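Local coordinates for acetaldehyde dehydrogenase (Acetylating) (Geobacillus thermoglucosidasius, PDB 5J78), which probably catalyses the reversible, NAD-dependent conversion of acetaldehyde and coenzyme A to acetyl-CoA, as an acetylating member of the aldehyde dehydrogenase family, at residues 311-316 with 321-326; 329-334 with 363-368; 263-268 with 343-348; 141-146 with 167-172. One frame throughout, in Å; residues are numbered along the deposited sequence.

Contact 1 (311-316 with 321-326); sequences SIIMVN and AKIVGK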
loop_
_atom_site.group_PDB
_atom_site.type_symbol
_atom_site.label_atom_id
_atom_site.label_comp_id
_atom_site.label_asym_id
_atom_site.label_seq_id
_atom_site.Cartn_x
_atom_site.Cartn_y
_atom_site.Cartn_z
ATOM N N SER A 311 36.713 -10.091 1.346
ATOM C CA SER A 311 35.696 -11.133 1.296
ATOM C C SER A 311 34.714 -11.047 2.444
ATOM O O SER A 311 33.595 -11.553 2.348
ATOM C CB SER A 311 36.367 -12.507 1.303
ATOM O OG SER A 311 37.348 -12.563 0.291
ATOM N N ILE A 312 35.140 -10.427 3.539
ATOM C CA ILE A 312 34.277 -10.297 4.702
ATOM C C ILE A 312 33.810 -8.860 4.937
ATOM O O ILE A 312 33.113 -8.597 5.912
ATOM C CB ILE A 312 34.984 -10.821 5.973
ATOM C CG1 ILE A 312 36.213 -9.980 6.321
ATOM C CG2 ILE A 312 35.383 -12.280 5.783
ATOM C CD1 ILE A 312 36.592 -10.068 7.777
ATOM N N ILE A 313 34.195 -7.937 4.059
ATOM C CA ILE A 313 33.761 -6.550 4.188
ATOM C C ILE A 313 32.291 -6.414 3.785
ATOM O O ILE A 313 31.549 -5.675 4.426
ATOM C CB ILE A 313 34.632 -5.594 3.361
ATOM C CG1 ILE A 313 35.922 -5.325 4.129
ATOM C CG2 ILE A 313 33.921 -4.245 3.105
ATOM C CD1 ILE A 313 36.921 -4.483 3.392
ATOM N N MET A 314 31.866 -7.109 2.734
ATOM C CA MET A 314 30.433 -7.189 2.453
ATOM C C MET A 314 29.946 -8.617 2.201
ATOM O O MET A 314 30.670 -9.475 1.679
ATOM C CB MET A 314 30.054 -6.258 1.282
ATOM C CG MET A 314 30.826 -6.377 0.000
ATOM S SD MET A 314 30.813 -4.804 -0.931
ATOM C CE MET A 314 29.117 -4.282 -0.718
ATOM N N VAL A 315 28.720 -8.859 2.663
ATOM C CA VAL A 315 27.989 -10.090 2.405
ATOM C C VAL A 315 26.681 -9.686 1.736
ATOM O O VAL A 315 26.067 -8.681 2.113
ATOM C CB VAL A 315 27.732 -10.905 3.692
ATOM C CG1 VAL A 315 29.051 -11.216 4.386
ATOM C CG2 VAL A 315 26.808 -10.161 4.632
ATOM N N ASN A 316 26.256 -10.482 0.759
ATOM C CA ASN A 316 25.396 -9.991 -0.313
ATOM C C ASN A 316 26.154 -8.848 -0.975
ATOM O O ASN A 316 27.363 -8.956 -1.214
ATOM C CB ASN A 316 24.022 -9.531 0.192
ATOM C CG ASN A 316 23.268 -10.629 0.917
ATOM O OD1 ASN A 316 23.496 -11.816 0.682
ATOM N ND2 ASN A 316 22.351 -10.234 1.799
ATOM N N ALA A 321 27.695 -6.593 8.816
ATOM C CA ALA A 321 27.518 -6.069 10.169
ATOM C C ALA A 321 28.508 -6.671 11.171
ATOM O O ALA A 321 28.779 -6.073 12.217
ATOM C CB ALA A 321 26.081 -6.314 10.652
ATOM N N LYS A 322 29.055 -7.844 10.860
ATOM C CA LYS A 322 29.933 -8.520 11.811
ATOM C C LYS A 322 31.300 -7.861 11.934
ATOM O O LYS A 322 31.995 -8.115 12.906
ATOM C CB LYS A 322 30.086 -10.000 11.437
ATOM C CG LYS A 322 28.905 -10.829 11.909
ATOM C CD LYS A 322 28.778 -12.135 11.151
ATOM C CE LYS A 322 27.504 -12.859 11.566
ATOM N NZ LYS A 322 27.559 -14.325 11.288
ATOM N N ILE A 323 31.691 -7.003 10.991
ATOM C CA ILE A 323 32.944 -6.261 11.169
ATOM C C ILE A 323 32.741 -4.851 11.704
ATOM O O ILE A 323 33.707 -4.191 12.060
ATOM C CB ILE A 323 33.778 -6.157 9.849
ATOM C CG1 ILE A 323 33.106 -5.247 8.807
ATOM C CG2 ILE A 323 34.045 -7.540 9.280
ATOM C CD1 ILE A 323 34.064 -4.768 7.732
ATOM N N VAL A 324 31.504 -4.370 11.736
ATOM C CA VAL A 324 31.248 -3.018 12.242
ATOM C C VAL A 324 31.748 -2.850 13.663
ATOM O O VAL A 324 31.369 -3.607 14.547
ATOM C CB VAL A 324 29.739 -2.676 12.220
ATOM C CG1 VAL A 324 29.483 -1.326 12.897
ATOM C CG2 VAL A 324 29.227 -2.683 10.788
ATOM N N GLY A 325 32.595 -1.849 13.884
ATOM C CA GLY A 325 33.042 -1.524 15.225
ATOM C C GLY A 325 33.983 -2.554 15.843
ATOM O O GLY A 325 34.133 -2.609 17.065
ATOM N N LYS A 326 34.625 -3.361 15.005
ATOM C CA LYS A 326 35.536 -4.407 15.492
ATOM C C LYS A 326 37.000 -3.975 15.474
ATOM O O LYS A 326 37.449 -3.286 14.558
ATOM C CB LYS A 326 35.348 -5.679 14.660
ATOM C CG LYS A 326 33.970 -6.313 14.836
ATOM C CD LYS A 326 33.751 -6.701 16.298
ATOM C CE LYS A 326 32.495 -7.523 16.505
ATOM N NZ LYS A 326 32.333 -7.859 17.950
#

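Contact 2 (329-334 with 363-368); sequences QVIAEM and KLSPIL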
loop_
_atom_site.group_PDB
_atom_site.type_symbol
_atom_site.label_atom_id
_atom_site.label_comp_id
_atom_site.label_asym_id
_atom_site.label_seq_id
_atom_site.Cartn_x
_atom_site.Cartn_y
_atom_site.Cartn_z
ATOM N N GLN A 329 42.357 -6.693 15.077
ATOM C CA GLN A 329 42.690 -8.082 15.371
ATOM C C GLN A 329 41.506 -9.022 15.176
ATOM O O GLN A 329 41.678 -10.143 14.698
ATOM C CB GLN A 329 43.207 -8.208 16.800
ATOM C CG GLN A 329 44.589 -7.583 17.017
ATOM C CD GLN A 329 44.588 -6.048 16.978
ATOM O OE1 GLN A 329 43.582 -5.383 17.306
ATOM N NE2 GLN A 329 45.727 -5.478 16.579
ATOM N N VAL A 330 40.310 -8.564 15.555
ATOM C CA VAL A 330 39.092 -9.338 15.355
ATOM C C VAL A 330 38.835 -9.494 13.867
ATOM O O VAL A 330 38.532 -10.582 13.394
ATOM C CB VAL A 330 37.873 -8.676 16.023
ATOM C CG1 VAL A 330 36.572 -9.425 15.664
ATOM C CG2 VAL A 330 38.067 -8.592 17.543
ATOM N N ILE A 331 38.970 -8.396 13.131
ATOM C CA ILE A 331 38.783 -8.432 11.691
ATOM C C ILE A 331 39.798 -9.379 11.044
ATOM O O ILE A 331 39.449 -10.152 10.150
ATOM C CB ILE A 331 38.924 -7.033 11.098
ATOM C CG1 ILE A 331 37.798 -6.129 11.616
ATOM C CG2 ILE A 331 38.871 -7.066 9.582
ATOM C CD1 ILE A 331 38.072 -4.682 11.413
ATOM N N ALA A 332 41.054 -9.296 11.485
ATOM C CA ALA A 332 42.116 -10.166 10.956
ATOM C C ALA A 332 41.740 -11.633 11.133
ATOM O O ALA A 332 41.825 -12.427 10.202
ATOM C CB ALA A 332 43.427 -9.876 11.652
ATOM N N GLU A 333 41.298 -11.970 12.339
ATOM C CA GLU A 333 40.885 -13.318 12.655
ATOM C C GLU A 333 39.751 -13.757 11.744
ATOM O O GLU A 333 39.749 -14.882 11.231
ATOM C CB GLU A 333 40.461 -13.409 14.117
ATOM C CG GLU A 333 40.413 -14.827 14.656
ATOM C CD GLU A 333 39.985 -14.884 16.114
ATOM O OE1 GLU A 333 40.144 -13.865 16.826
ATOM O OE2 GLU A 333 39.488 -15.950 16.547
ATOM N N MET A 334 38.808 -12.848 11.514
ATOM C CA MET A 334 37.624 -13.148 10.715
ATOM C C MET A 334 38.014 -13.426 9.284
ATOM O O MET A 334 37.421 -14.269 8.617
ATOM C CB MET A 334 36.622 -11.978 10.736
ATOM C CG MET A 334 35.841 -11.831 12.008
ATOM S SD MET A 334 34.631 -10.490 11.904
ATOM C CE MET A 334 33.711 -10.813 13.413
ATOM N N LYS A 363 32.943 1.557 5.512
ATOM C CA LYS A 363 33.316 0.304 6.176
ATOM C C LYS A 363 32.986 0.270 7.667
ATOM O O LYS A 363 32.951 -0.810 8.267
ATOM C CB LYS A 363 34.822 0.048 5.946
ATOM C CG LYS A 363 35.130 -0.179 4.457
ATOM C CD LYS A 363 36.617 -0.114 4.104
ATOM C CE LYS A 363 37.174 1.288 4.185
ATOM N NZ LYS A 363 36.762 2.146 3.036
ATOM N N LEU A 364 32.734 1.444 8.249
ATOM C CA LEU A 364 32.327 1.563 9.652
ATOM C C LEU A 364 33.187 0.670 10.551
ATOM O O LEU A 364 32.693 -0.045 11.418
ATOM C CB LEU A 364 30.843 1.217 9.820
ATOM C CG LEU A 364 29.828 2.297 9.385
ATOM C CD1 LEU A 364 28.400 1.776 9.488
ATOM C CD2 LEU A 364 29.970 3.569 10.199
ATOM N N SER A 365 34.490 0.715 10.319
ATOM C CA SER A 365 35.432 -0.126 11.054
ATOM C C SER A 365 36.843 0.381 10.758
ATOM O O SER A 365 37.030 1.233 9.873
ATOM C CB SER A 365 35.275 -1.601 10.662
ATOM O OG SER A 365 35.568 -1.783 9.287
ATOM N N PRO A 366 37.841 -0.113 11.499
ATOM C CA PRO A 366 39.186 0.446 11.356
ATOM C C PRO A 366 39.893 -0.108 10.114
ATOM O O PRO A 366 40.971 -0.707 10.184
ATOM C CB PRO A 366 39.879 0.033 12.660
ATOM C CG PRO A 366 38.821 -0.521 13.533
ATOM C CD PRO A 366 37.757 -1.029 12.643
ATOM N N ILE A 367 39.247 0.106 8.971
ATOM C CA ILE A 367 39.795 -0.184 7.654
ATOM C C ILE A 367 39.724 1.082 6.824
ATOM O O ILE A 367 38.694 1.760 6.783
ATOM C CB ILE A 367 39.031 -1.301 6.926
ATOM C CG1 ILE A 367 38.959 -2.540 7.806
ATOM C CG2 ILE A 367 39.694 -1.602 5.589
ATOM C CD1 ILE A 367 38.104 -3.687 7.249
ATOM N N LEU A 368 40.808 1.358 6.121
ATOM C CA LEU A 368 40.987 2.587 5.388
ATOM C C LEU A 368 41.517 2.255 4.000
ATOM O O LEU A 368 42.495 1.516 3.884
ATOM C CB LEU A 368 41.957 3.485 6.161
ATOM C CG LEU A 368 41.982 4.977 5.909
ATOM C CD1 LEU A 368 40.588 5.607 6.019
ATOM C CD2 LEU A 368 42.931 5.619 6.900
#

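Contact 3 (263-268 with 343-348); sequences QSKTFD and VKLLVA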
loop_
_atom_site.group_PDB
_atom_site.type_symbol
_atom_site.label_atom_id
_atom_site.label_comp_id
_atom_site.label_asym_id
_atom_site.label_seq_id
_atom_site.Cartn_x
_atom_site.Cartn_y
_atom_site.Cartn_z
ATOM N N GLN A 263 43.517 8.923 15.009
ATOM C CA GLN A 263 42.692 9.137 16.183
ATOM C C GLN A 263 41.194 9.132 15.813
ATOM O O GLN A 263 40.370 8.540 16.511
ATOM C CB GLN A 263 43.056 10.453 16.875
ATOM C CG GLN A 263 42.429 10.570 18.267
ATOM C CD GLN A 263 42.630 11.933 18.917
ATOM O OE1 GLN A 263 43.176 12.864 18.314
ATOM N NE2 GLN A 263 42.174 12.054 20.156
ATOM N N SER A 264 40.859 9.789 14.709
ATOM C CA SER A 264 39.475 9.898 14.258
ATOM C C SER A 264 38.948 8.566 13.730
ATOM O O SER A 264 37.831 8.159 14.062
ATOM C CB SER A 264 39.355 10.979 13.167
ATOM O OG SER A 264 38.127 10.882 12.475
ATOM N N LYS A 265 39.752 7.900 12.900
ATOM C CA LYS A 265 39.337 6.658 12.239
ATOM C C LYS A 265 39.120 5.515 13.220
ATOM O O LYS A 265 38.170 4.740 13.085
ATOM C CB LYS A 265 40.374 6.252 11.185
ATOM C CG LYS A 265 40.141 4.906 10.518
ATOM C CD LYS A 265 38.742 4.790 9.943
ATOM C CE LYS A 265 38.689 3.748 8.893
ATOM N NZ LYS A 265 37.295 3.597 8.369
ATOM N N THR A 266 39.994 5.413 14.217
ATOM C CA THR A 266 39.922 4.295 15.146
ATOM C C THR A 266 39.028 4.612 16.344
ATOM O O THR A 266 38.836 3.771 17.213
ATOM C CB THR A 266 41.337 3.884 15.638
ATOM O OG1 THR A 266 41.919 4.944 16.414
ATOM C CG2 THR A 266 42.231 3.565 14.439
ATOM N N PHE A 267 38.472 5.819 16.387
ATOM C CA PHE A 267 37.618 6.189 17.508
ATOM C C PHE A 267 36.375 5.299 17.527
ATOM O O PHE A 267 35.654 5.177 16.537
ATOM C CB PHE A 267 37.230 7.668 17.438
ATOM C CG PHE A 267 36.381 8.132 18.599
ATOM C CD1 PHE A 267 36.968 8.541 19.790
ATOM C CD2 PHE A 267 34.998 8.195 18.485
ATOM C CE1 PHE A 267 36.192 8.989 20.869
ATOM C CE2 PHE A 267 34.205 8.636 19.558
ATOM C CZ PHE A 267 34.810 9.029 20.757
ATOM N N ASP A 268 36.159 4.664 18.670
ATOM C CA ASP A 268 35.136 3.641 18.833
ATOM C C ASP A 268 35.209 2.562 17.757
ATOM O O ASP A 268 34.182 2.033 17.320
ATOM C CB ASP A 268 33.753 4.285 18.841
ATOM C CG ASP A 268 32.729 3.438 19.572
ATOM O OD1 ASP A 268 33.135 2.728 20.521
ATOM O OD2 ASP A 268 31.529 3.491 19.216
ATOM N N VAL A 343 48.698 -3.400 16.109
ATOM C CA VAL A 343 48.120 -2.751 14.932
ATOM C C VAL A 343 46.869 -1.939 15.313
ATOM O O VAL A 343 46.005 -2.430 16.026
ATOM C CB VAL A 343 47.764 -3.783 13.850
ATOM C CG1 VAL A 343 46.963 -3.143 12.711
ATOM C CG2 VAL A 343 49.017 -4.423 13.297
ATOM N N LYS A 344 46.776 -0.698 14.843
ATOM C CA LYS A 344 45.623 0.163 15.182
ATOM C C LYS A 344 44.590 0.265 14.064
ATOM O O LYS A 344 43.414 0.554 14.314
ATOM C CB LYS A 344 46.088 1.566 15.547
ATOM C CG LYS A 344 46.588 1.687 16.986
ATOM C CD LYS A 344 47.189 3.062 17.213
ATOM C CE LYS A 344 46.863 3.637 18.587
ATOM N NZ LYS A 344 46.610 5.117 18.508
ATOM N N LEU A 345 45.032 0.052 12.835
ATOM C CA LEU A 345 44.130 0.081 11.697
ATOM C C LEU A 345 44.768 -0.637 10.536
ATOM O O LEU A 345 45.992 -0.673 10.409
ATOM C CB LEU A 345 43.768 1.522 11.307
ATOM C CG LEU A 345 44.851 2.421 10.703
ATOM C CD1 LEU A 345 44.245 3.696 10.126
ATOM C CD2 LEU A 345 45.889 2.774 11.743
ATOM N N LEU A 346 43.909 -1.234 9.722
ATOM C CA LEU A 346 44.267 -1.832 8.455
ATOM C C LEU A 346 44.116 -0.848 7.322
ATOM O O LEU A 346 43.105 -0.152 7.240
ATOM C CB LEU A 346 43.365 -3.038 8.179
ATOM C CG LEU A 346 43.263 -4.072 9.290
ATOM C CD1 LEU A 346 42.402 -5.259 8.825
ATOM C CD2 LEU A 346 44.670 -4.545 9.697
ATOM N N VAL A 347 45.104 -0.824 6.435
ATOM C CA VAL A 347 45.104 0.037 5.262
ATOM C C VAL A 347 45.297 -0.810 4.004
ATOM O O VAL A 347 46.014 -1.815 4.018
ATOM C CB VAL A 347 46.206 1.098 5.333
ATOM C CG1 VAL A 347 46.178 1.977 4.082
ATOM C CG2 VAL A 347 46.077 1.928 6.598
ATOM N N ALA A 348 44.646 -0.402 2.921
ATOM C CA ALA A 348 44.684 -1.139 1.658
ATOM C C ALA A 348 44.771 -0.184 0.489
ATOM O O ALA A 348 43.848 0.610 0.238
ATOM C CB ALA A 348 43.455 -2.029 1.504
HETATM O O HOH W 1 43.590 4.196 18.234
#

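Contact 4 (141-146 with 167-172); sequences TNPTST and PSAAKC. With ACT (acetate ion), chain I.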
loop_
_atom_site.group_PDB
_atom_site.type_symbol
_atom_site.label_atom_id
_atom_site.label_comp_id
_atom_site.label_asym_id
_atom_site.label_seq_id
_atom_site.Cartn_x
_atom_site.Cartn_y
_atom_site.Cartn_z
ATOM N N THR A 141 24.961 1.995 16.376
ATOM C CA THR A 141 26.350 2.425 16.473
ATOM C C THR A 141 26.631 3.487 17.543
ATOM O O THR A 141 27.705 3.473 18.164
ATOM C CB THR A 141 26.828 2.994 15.136
ATOM O OG1 THR A 141 25.853 3.924 14.641
ATOM C CG2 THR A 141 27.048 1.880 14.120
ATOM N N ASN A 142 25.680 4.400 17.745
ATOM C CA ASN A 142 25.805 5.483 18.728
ATOM C C ASN A 142 24.577 5.509 19.621
ATOM O O ASN A 142 23.915 6.546 19.761
ATOM C CB ASN A 142 25.963 6.854 18.044
ATOM C CG ASN A 142 26.993 6.850 16.939
ATOM O OD1 ASN A 142 28.082 6.281 17.078
ATOM N ND2 ASN A 142 26.663 7.522 15.830
ATOM N N PRO A 143 24.247 4.364 20.221
ATOM C CA PRO A 143 22.947 4.248 20.888
ATOM C C PRO A 143 22.759 5.231 22.053
ATOM O O PRO A 143 21.797 5.979 22.055
ATOM C CB PRO A 143 22.932 2.810 21.398
ATOM C CG PRO A 143 24.377 2.349 21.341
ATOM C CD PRO A 143 25.036 3.125 20.293
ATOM N N THR A 144 23.678 5.260 23.009
ATOM C CA THR A 144 23.423 5.993 24.247
ATOM C C THR A 144 23.751 7.479 24.087
ATOM O O THR A 144 23.041 8.330 24.605
ATOM C CB THR A 144 24.213 5.375 25.407
ATOM O OG1 THR A 144 25.615 5.471 25.128
ATOM C CG2 THR A 144 23.838 3.900 25.566
ATOM N N SER A 145 24.786 7.792 23.314
ATOM C CA SER A 145 25.158 9.186 23.098
ATOM C C SER A 145 24.098 9.954 22.311
ATOM O O SER A 145 23.892 11.152 22.567
ATOM C CB SER A 145 26.495 9.303 22.371
ATOM O OG SER A 145 26.517 8.573 21.164
ATOM N N THR A 146 23.422 9.270 21.383
ATOM C CA THR A 146 22.386 9.909 20.550
ATOM C C THR A 146 21.134 10.199 21.390
ATOM O O THR A 146 20.424 11.202 21.179
ATOM C CB THR A 146 22.010 9.037 19.327
ATOM O OG1 THR A 146 23.179 8.765 18.537
ATOM C CG2 THR A 146 20.986 9.755 18.423
ATOM N N PRO A 167 16.930 -2.819 17.274
ATOM C CA PRO A 167 16.757 -3.997 18.140
ATOM C C PRO A 167 18.058 -4.514 18.807
ATOM O O PRO A 167 18.017 -5.007 19.935
ATOM C CB PRO A 167 16.192 -5.046 17.184
ATOM C CG PRO A 167 15.551 -4.266 16.110
ATOM C CD PRO A 167 16.376 -3.031 15.929
ATOM N N SER A 168 19.203 -4.355 18.154
ATOM C CA SER A 168 20.444 -4.870 18.732
ATOM C C SER A 168 21.013 -3.957 19.843
ATOM O O SER A 168 22.064 -4.260 20.441
ATOM C CB SER A 168 21.491 -5.077 17.632
ATOM O OG SER A 168 22.008 -3.843 17.192
ATOM N N ALA A 169 20.312 -2.858 20.128
ATOM C CA ALA A 169 20.727 -1.912 21.165
ATOM C C ALA A 169 19.562 -1.488 22.074
ATOM O O ALA A 169 19.608 -0.422 22.695
ATOM C CB ALA A 169 21.377 -0.668 20.510
ATOM N N ALA A 170 18.530 -2.322 22.178
ATOM C CA ALA A 170 17.329 -1.934 22.935
ATOM C C ALA A 170 17.569 -1.637 24.419
ATOM O O ALA A 170 17.049 -0.651 24.953
ATOM C CB ALA A 170 16.275 -2.998 22.800
ATOM N N LYS A 171 18.374 -2.452 25.090
ATOM C CA LYS A 171 18.580 -2.265 26.528
ATOM C C LYS A 171 19.427 -1.034 26.878
ATOM O O LYS A 171 19.076 -0.278 27.772
ATOM C CB LYS A 171 19.229 -3.510 27.128
ATOM C CG LYS A 171 18.295 -4.708 27.214
ATOM C CD LYS A 171 19.062 -5.960 27.550
ATOM C CE LYS A 171 18.165 -7.181 27.517
ATOM N NZ LYS A 171 18.710 -8.216 26.598
ATOM N N CYS A 172 20.540 -0.816 26.189
ATOM C CA CYS A 172 21.351 0.350 26.525
ATOM C C CYS A 172 20.628 1.661 26.129
ATOM O O CYS A 172 20.733 2.669 26.834
ATOM C CB CYS A 172 22.727 0.260 25.874
ATOM S SG CYS A 172 22.731 0.325 24.100
HETATM C C ACT I . 27.627 5.281 22.127
HETATM O O ACT I . 28.137 4.641 21.188
HETATM O OXT ACT I . 26.699 6.029 21.864
HETATM C CH3 ACT I . 28.150 5.195 23.525
#

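Contact 1 (311-316 with 321-326)
I323 meets I312 and I313 with two different branches, so that one isoleucine bridges two consecutive residues just before strand 314-315. Its methyl CG2 lies 3.9 Å from CD1 of I312, and the same CG2 comes within 3.7 Å of the I312 carbonyl O. The other branch runs at a slant to the I313 side chain and ends with CD1 4.0 Å from I313 CA and 4.1 Å from I313 CG1. A chi1 of 69° places CG1 of I323 between its own N and carbonyl carbon and swings CG2 opposite the carbonyl carbon, which lets the two branches fork over the backbone joining I312 to I313. Cut back to an alanine, this position would probably leave CD1 of I312 and CG1 of I313 without their apolar partner and open a gap beside helix 303-313.

No hydrogen bond crosses between the segments, and polar anchors lie beside the contact: N320 donates through ND2 to the I312 carbonyl and accepts the N-H of K322 through OD1. From I323 to K326 the chain reverses in a type II turn, with G325 at positive phi. The contact belongs to the alpha/beta domain of the aldehyde dehydrogenase family, beside its parallel sheet. M334 of helix 328-335 touches both I312 and I323, I313 leans on P358 and F359, and strand 314-315 leads away to pair antiparallel with strand 318-319.

Contact 2 (329-334 with 363-368)
I331 sets its CG1 beside its own backbone N and its CG2 anti to that N (chi1 -65°), and the nearly extended second torsion then carries CD1 away from the helix, over the bend at S365 and P366. The matching torsions of I367, with chi1 at -54° and the chain again extended, send its CD1 towards the same helix. Two methyl groups of one residue, CD1 and CG2, are thereby shared between two targets. CD1 of I331 rests 3.9 Å from CD of P366 and 4.2 Å from CB of S365, while CG2 of I331 lies 4.2 Å from CD1 of I367. The side chains meet at a slant, and no hydrogen bond crosses between the segments.

What presents this apolar surface is a tightly folded approach to the strand. P366 is the centre of an inverse gamma turn, closed by the N-H of I367 on the carbonyl O of S365 at 2.6 Å. The hydroxyl OG of S365 donates to O of K363 at 3.0 Å, standing well above the carbonyl plane, and so fixes its own rotation. I331 also touches L346, and I367 reaches V309 and I313 of helix 303-313. Helix 328-335 thus packs over the start of strands 345-349 and 367-373, neighbours in the seven-stranded parallel sheet. Such a helical layer over a parallel alpha/beta sheet is characteristic of aldehyde dehydrogenases.

Contact 3 (263-268 with 343-348)
T266 packs against K344 and L345 where the end of helix 254-265 meets the start of strand 345-349, a helix-on-sheet junction in the parallel alpha/beta fold of the aldehyde dehydrogenase family. The methyl CG2 does the touching. It sits 3.2 Å from the carbonyl O of K344, a close approach of carbon to oxygen, and 4.0 Å from CB of L345, the two side chains crossing at about a right angle. One residue earlier, CG of K265 comes within 4.3 Å of CD1 of L345, but the rest of that lysine runs away from the strand.

The second shell explains these poses. T266 has OG1 between its own N and carbonyl carbon (chi1 65°), which leaves CG2 free to face the strand while OG1 bonds back to the carbonyl O of I262 in the preceding turn of the helix. The amine of K265 is held by the carbonyl oxygens of E276 and S365, so that this buried lysine ties its helix to the bend leading into strand 367-373. On the strand side, L345 pairs through its backbone with Y299 of strand 298-300, outermost in this chain's sheet, and packs its side chain on L368.

At the open edge of the junction K344 is exposed, and a water links the two segments: it donates to OG1 of T266 at 2.6 Å and weakly accepts from NZ of K344 at 3.2 Å.

Contact 4 (141-146 with 167-172)
OXT of a bound acetate is gripped by S145 and T144 at a helix start, and the methyl of T144 packs on C172. This OXT takes the hydroxyl OG of S145 at 2.6 Å and the backbone N of S145 at 3.0 Å, the latter nearly straight at 164°, with a weak third bond from the N of T144. K92 and K95 bind the acetate as well, so the ion, probably from the crystallisation liquor, sits in a positively charged pocket, and the amino end of helix 143-156 is likely to add to the pull. Just before it, the carbonyl O of N142 accepts both the N-H and the hydroxyl of T146, which steadies that first turn.

The faces turned to residues 167-172 are apolar. CB of P143 lies 3.7 Å from SG of C172 and 3.9 Å from CB of A169, so the proline wedges between the two. CG2 of T144 stands 3.8 Å from CB of C172. With chi1 at 62° the threonine turns OG1 away from this surface to a hydrogen bond with OD1 of N96, and its two branches serve different partners. A valine in its place would probably leave OD1 of N96 without that bond.

Helix 143-156 is the connection of a beta-alpha-beta crossover between the parallel strands 124-138 and 160-165, and helix 170-186 follows the second strand. Its first turn is held by E83, whose carboxylate accepts the N-H groups of K171 and C172. Helix 55-84 covers the join, with A80 on P143, L76 on T144 and M79 on C172.

How the contacts relate
Contacts 2 and 3 share the parallel sheet, and contact 1 lies beside contact 2. Contacts 1 and 2 are buried and without a hydrogen bond across their segments, and they touch through a probable hydrogen bond between G325 N and L364 O. Contact 3 meets contact 2 where strands 345-349 and 367-373 pair side by side; contact 3, only partly buried, ends at solvent. Contact 4, in the other sheet's helices, is buried too, yet combines apolar packing with a site for an anion. It brushes contact 1 by V324 and T141, the two centres about 19 Å apart.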